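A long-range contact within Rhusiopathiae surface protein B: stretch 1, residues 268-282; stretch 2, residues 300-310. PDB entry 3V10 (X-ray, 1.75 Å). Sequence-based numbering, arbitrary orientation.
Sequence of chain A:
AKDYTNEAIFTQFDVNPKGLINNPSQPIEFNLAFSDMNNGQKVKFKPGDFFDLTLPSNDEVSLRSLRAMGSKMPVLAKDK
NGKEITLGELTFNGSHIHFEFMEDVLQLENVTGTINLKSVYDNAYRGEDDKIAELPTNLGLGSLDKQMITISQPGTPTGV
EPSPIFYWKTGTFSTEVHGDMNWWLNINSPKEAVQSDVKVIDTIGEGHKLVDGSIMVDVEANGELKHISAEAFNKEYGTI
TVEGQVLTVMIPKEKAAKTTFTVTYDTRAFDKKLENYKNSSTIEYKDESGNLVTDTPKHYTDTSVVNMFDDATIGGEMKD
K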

# COMPACT_ATOMS: atom_id res chain seq x y z
N ARG A 268 9.93 -4.75 -5.59
CA ARG A 268 8.89 -5.46 -6.31
C ARG A 268 8.59 -6.76 -5.59
O ARG A 268 9.49 -7.55 -5.31
N ALA A 269 7.31 -6.98 -5.27
CA ALA A 269 6.89 -8.19 -4.58
C ALA A 269 6.98 -9.39 -5.51
O ALA A 269 6.65 -9.30 -6.70
N PHE A 270 7.46 -10.52 -4.98
CA PHE A 270 7.54 -11.74 -5.77
C PHE A 270 6.79 -12.85 -5.03
O PHE A 270 6.43 -13.87 -5.62
N ASP A 271 6.56 -12.64 -3.73
CA ASP A 271 5.79 -13.59 -2.93
C ASP A 271 4.45 -12.89 -2.74
O ASP A 271 4.30 -12.04 -1.86
N LYS A 272 3.48 -13.24 -3.58
CA LYS A 272 2.14 -12.65 -3.57
C LYS A 272 1.31 -12.83 -2.31
O LYS A 272 0.37 -12.09 -2.08
N LYS A 273 1.66 -13.82 -1.50
CA LYS A 273 0.89 -14.11 -0.30
C LYS A 273 1.47 -13.68 1.05
O LYS A 273 0.86 -13.93 2.09
N LEU A 274 2.63 -13.05 1.05
CA LEU A 274 3.23 -12.61 2.31
C LEU A 274 2.36 -11.51 2.92
O LEU A 274 2.00 -10.55 2.23
N GLU A 275 2.03 -11.64 4.20
CA GLU A 275 1.19 -10.67 4.87
C GLU A 275 1.75 -9.24 4.93
O GLU A 275 1.00 -8.27 4.84
N ASN A 276 3.07 -9.12 5.09
CA ASN A 276 3.71 -7.80 5.14
C ASN A 276 5.05 -7.82 4.40
O ASN A 276 5.73 -8.84 4.39
N TYR A 277 5.40 -6.70 3.78
CA TYR A 277 6.68 -6.58 3.07
C TYR A 277 7.50 -5.64 3.92
O TYR A 277 7.23 -4.44 3.97
N LYS A 278 8.50 -6.19 4.61
CA LYS A 278 9.32 -5.40 5.52
C LYS A 278 10.64 -4.88 4.98
O LYS A 278 11.14 -5.32 3.95
N ASN A 279 11.19 -3.91 5.71
CA ASN A 279 12.47 -3.32 5.39
C ASN A 279 13.03 -2.82 6.72
O ASN A 279 12.35 -2.12 7.46
N SER A 280 14.27 -3.20 7.01
CA SER A 280 14.89 -2.77 8.26
C SER A 280 16.20 -2.10 7.90
O SER A 280 16.80 -2.41 6.88
N SER A 281 16.64 -1.16 8.73
CA SER A 281 17.90 -0.48 8.47
C SER A 281 18.58 -0.07 9.76
O SER A 281 17.93 0.04 10.81
N THR A 282 19.89 0.13 9.69
CA THR A 282 20.67 0.56 10.84
C THR A 282 21.50 1.76 10.39
O THR A 282 21.84 1.88 9.22
N TYR A 300 11.80 4.08 13.83
CA TYR A 300 12.26 5.06 12.85
C TYR A 300 13.02 4.39 11.70
O TYR A 300 12.84 4.76 10.53
N THR A 301 13.87 3.42 12.02
CA THR A 301 14.70 2.75 11.02
C THR A 301 14.09 1.57 10.27
O THR A 301 14.61 1.17 9.23
N ASP A 302 13.00 1.02 10.80
CA ASP A 302 12.34 -0.14 10.18
C ASP A 302 10.89 0.17 9.86
O ASP A 302 10.23 0.92 10.59
N THR A 303 10.37 -0.43 8.79
CA THR A 303 8.98 -0.23 8.46
C THR A 303 8.49 -1.35 7.55
O THR A 303 9.23 -2.29 7.24
N SER A 304 7.23 -1.29 7.14
CA SER A 304 6.70 -2.32 6.28
C SER A 304 5.43 -1.85 5.59
O SER A 304 4.84 -0.84 5.97
N VAL A 305 5.05 -2.59 4.56
CA VAL A 305 3.84 -2.30 3.80
C VAL A 305 2.96 -3.54 3.87
O VAL A 305 3.41 -4.65 3.57
N VAL A 306 1.72 -3.35 4.30
CA VAL A 306 0.79 -4.47 4.38
C VAL A 306 0.47 -4.91 2.96
O VAL A 306 0.37 -4.07 2.06
N ASN A 307 0.35 -6.22 2.76
CA ASN A 307 0.05 -6.80 1.46
C ASN A 307 -1.04 -5.99 0.76
O ASN A 307 -2.14 -5.82 1.29
N MET A 308 -0.72 -5.51 -0.44
CA MET A 308 -1.65 -4.68 -1.19
C MET A 308 -2.33 -5.35 -2.38
O MET A 308 -2.95 -4.67 -3.21
N PHE A 309 -2.24 -6.68 -2.46
CA PHE A 309 -2.84 -7.42 -3.57
C PHE A 309 -4.30 -7.81 -3.34
O PHE A 309 -4.69 -8.23 -2.25
N ASP A 310 -5.11 -7.68 -4.39
CA ASP A 310 -6.51 -8.07 -4.31
C ASP A 310 -6.51 -9.57 -4.58
O ASP A 310 -5.63 -10.07 -5.27

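Strands 276-282 and 303-306 run antiparallel, and the ladder between them sorts the side chains onto two faces. Asn 276, Lys 278, Ser 304 and Val 306 share one face; Tyr 277, Asn 279, Thr 303 and Val 305 share the other. On the first, Asn 276 (chi1 m) brings ND2 to 3.5 Å from CG2 of Val 306, whereas Lys 278 touches Ser 304 through its CG, 3.9 Å from the serine CB, and then extends (m, t, t) so that its charged end leads away from the contact.

Tyr 277 does most on the other face. Its chi1 of -65° (m) carries the ring toward the residues that follow the second strand, where CE2 meets CE of Met 308 at 3.7 Å. Its hydroxyl donates to the backbone O of Asp 271 (2.7 Å from OH), tying the strand to the turn from Asp 271 to Leu 274. Tyrosine suits this buried position because the ring packs while the hydroxyl finds an acceptor.

That turn is held from across the gap by Asn 307. With chi1 t, its ND2 donates to O of Lys 272 (3.0 Å) and to O of Leu 274 (2.9 Å), while OD1 accepts from N of Phe 309 at 2.9 Å. An amide, offering two donor hydrogens and an acceptor, matches all three.

Phe 309 (chi1 m) points toward the first stretch. Lys 272 bends through chi2 and chi3, both p, laying CD over the ring face, 3.0 Å from the Phe 309 centroid, in a CH-pi contact; Ala 269 CB lies at the ring edge, 3.8 Å from CE2 of Phe 309.

At the far end, Ser 281 (p) donates from OG to O of Thr 301 at 2.6 Å, and Asp 302 (m) uses OD1 to accept from N of Ser 281 at 3.1 Å, a side chain continuing the backbone ladder.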

# COMPACT_ATOMS: atom_id res chain seq x y z
CB ARG A 268 9.36 -5.73 -7.74
CG ARG A 268 8.37 -6.44 -8.64
CD ARG A 268 8.78 -6.22 -10.09
NE ARG A 268 8.74 -4.80 -10.41
CZ ARG A 268 9.30 -4.24 -11.47
NH1 ARG A 268 9.95 -4.98 -12.36
NH2 ARG A 268 9.21 -2.93 -11.64
CB ALA A 269 5.46 -8.02 -4.08
CB PHE A 270 8.99 -12.13 -6.06
CG PHE A 270 9.81 -12.43 -4.84
CD1 PHE A 270 9.65 -13.63 -4.15
CD2 PHE A 270 10.77 -11.52 -4.40
CE1 PHE A 270 10.44 -13.92 -3.04
CE2 PHE A 270 11.56 -11.80 -3.30
CZ PHE A 270 11.40 -13.00 -2.62
CB ASP A 271 6.42 -13.85 -1.55
CG ASP A 271 5.74 -14.99 -0.81
OD1 ASP A 271 4.51 -15.13 -0.96
OD2 ASP A 271 6.42 -15.75 -0.09
CB LYS A 272 1.34 -13.20 -4.77
CG LYS A 272 0.17 -12.36 -5.23
CD LYS A 272 0.68 -11.12 -5.98
CE LYS A 272 1.80 -11.42 -7.03
NZ LYS A 272 3.25 -11.51 -6.59
CB LYS A 273 0.56 -15.60 -0.26
CG LYS A 273 -0.37 -16.05 -1.38
CD LYS A 273 -1.75 -15.43 -1.22
CE LYS A 273 -2.74 -15.98 -2.24
NZ LYS A 273 -2.36 -15.62 -3.64
CB LEU A 274 4.65 -12.09 2.06
CG LEU A 274 5.60 -12.06 3.27
CD1 LEU A 274 5.80 -13.47 3.80
CD2 LEU A 274 6.92 -11.47 2.84
CB GLU A 275 0.87 -11.18 6.26
CG GLU A 275 0.34 -12.61 6.24
CD GLU A 275 -1.06 -12.73 6.87
OE1 GLU A 275 -1.82 -13.69 6.56
OE2 GLU A 275 -1.40 -11.85 7.69
CB ASN A 276 3.97 -7.34 6.58
CG ASN A 276 2.73 -7.40 7.45
OD1 ASN A 276 2.51 -8.38 8.17
ND2 ASN A 276 1.92 -6.35 7.39
CB TYR A 277 6.46 -6.01 1.67
CG TYR A 277 5.66 -6.94 0.79
CD1 TYR A 277 6.22 -8.11 0.28
CD2 TYR A 277 4.31 -6.69 0.54
CE1 TYR A 277 5.46 -9.01 -0.47
CE2 TYR A 277 3.54 -7.58 -0.20
CZ TYR A 277 4.12 -8.73 -0.71
OH TYR A 277 3.34 -9.60 -1.44
CB LYS A 278 9.62 -6.23 6.78
CG LYS A 278 8.40 -6.86 7.42
CD LYS A 278 8.79 -7.66 8.66
CE LYS A 278 7.59 -8.37 9.26
NZ LYS A 278 7.04 -9.41 8.34
CB ASN A 279 12.30 -2.14 4.43
CG ASN A 279 13.63 -1.58 3.97
OD1 ASN A 279 14.51 -2.31 3.53
ND2 ASN A 279 13.77 -0.27 4.07
CB SER A 280 15.12 -3.96 9.18
OG SER A 280 16.03 -4.90 8.63
CB SER A 281 17.67 0.76 7.58
OG SER A 281 16.95 1.77 8.26
CB THR A 282 21.61 -0.57 11.36
OG1 THR A 282 22.55 -0.93 10.35
CG2 THR A 282 20.79 -1.80 11.73
CB TYR A 300 13.22 6.07 13.47
CG TYR A 300 12.61 7.10 14.37
CD1 TYR A 300 11.40 7.72 14.04
CD2 TYR A 300 13.26 7.50 15.53
CE1 TYR A 300 10.87 8.72 14.84
CE2 TYR A 300 12.73 8.50 16.34
CZ TYR A 300 11.54 9.11 15.99
OH TYR A 300 11.01 10.10 16.78
CB THR A 301 16.02 2.28 11.64
OG1 THR A 301 15.77 1.16 12.50
CG2 THR A 301 16.64 3.40 12.47
CB ASP A 302 12.33 -1.35 11.12
CG ASP A 302 13.70 -1.75 11.61
OD1 ASP A 302 14.72 -1.24 11.11
OD2 ASP A 302 13.74 -2.61 12.52
CB THR A 303 8.74 1.14 7.80
OG1 THR A 303 7.35 1.47 7.87
CG2 THR A 303 9.17 1.13 6.34
CB SER A 304 6.39 -3.57 7.10
OG SER A 304 5.37 -3.32 8.04
CB VAL A 305 4.17 -1.98 2.32
CG1 VAL A 305 2.89 -1.64 1.55
CG2 VAL A 305 5.14 -0.82 2.23
CB VAL A 306 -0.51 -4.06 5.11
CG1 VAL A 306 -1.51 -5.21 5.09
CG2 VAL A 306 -0.20 -3.68 6.55
CB ASN A 307 -0.39 -8.26 1.61
CG ASN A 307 -0.60 -8.95 0.29
OD1 ASN A 307 -1.48 -8.59 -0.48
ND2 ASN A 307 0.22 -9.96 0.01
CB MET A 308 -0.94 -3.40 -1.64
CG MET A 308 0.32 -3.57 -2.50
SD MET A 308 1.88 -4.17 -1.72
CE MET A 308 2.33 -5.35 -2.94
CB PHE A 309 -2.04 -8.69 -3.85
CG PHE A 309 -0.70 -8.45 -4.49
CD1 PHE A 309 -0.61 -8.07 -5.83
CD2 PHE A 309 0.47 -8.62 -3.76
CE1 PHE A 309 0.64 -7.87 -6.44
CE2 PHE A 309 1.72 -8.42 -4.36
CZ PHE A 309 1.81 -8.05 -5.70
CB ASP A 310 -7.33 -7.37 -5.40
CG ASP A 310 -7.33 -5.87 -5.24
OD1 ASP A 310 -7.94 -5.39 -4.27
OD2 ASP A 310 -6.70 -5.17 -6.07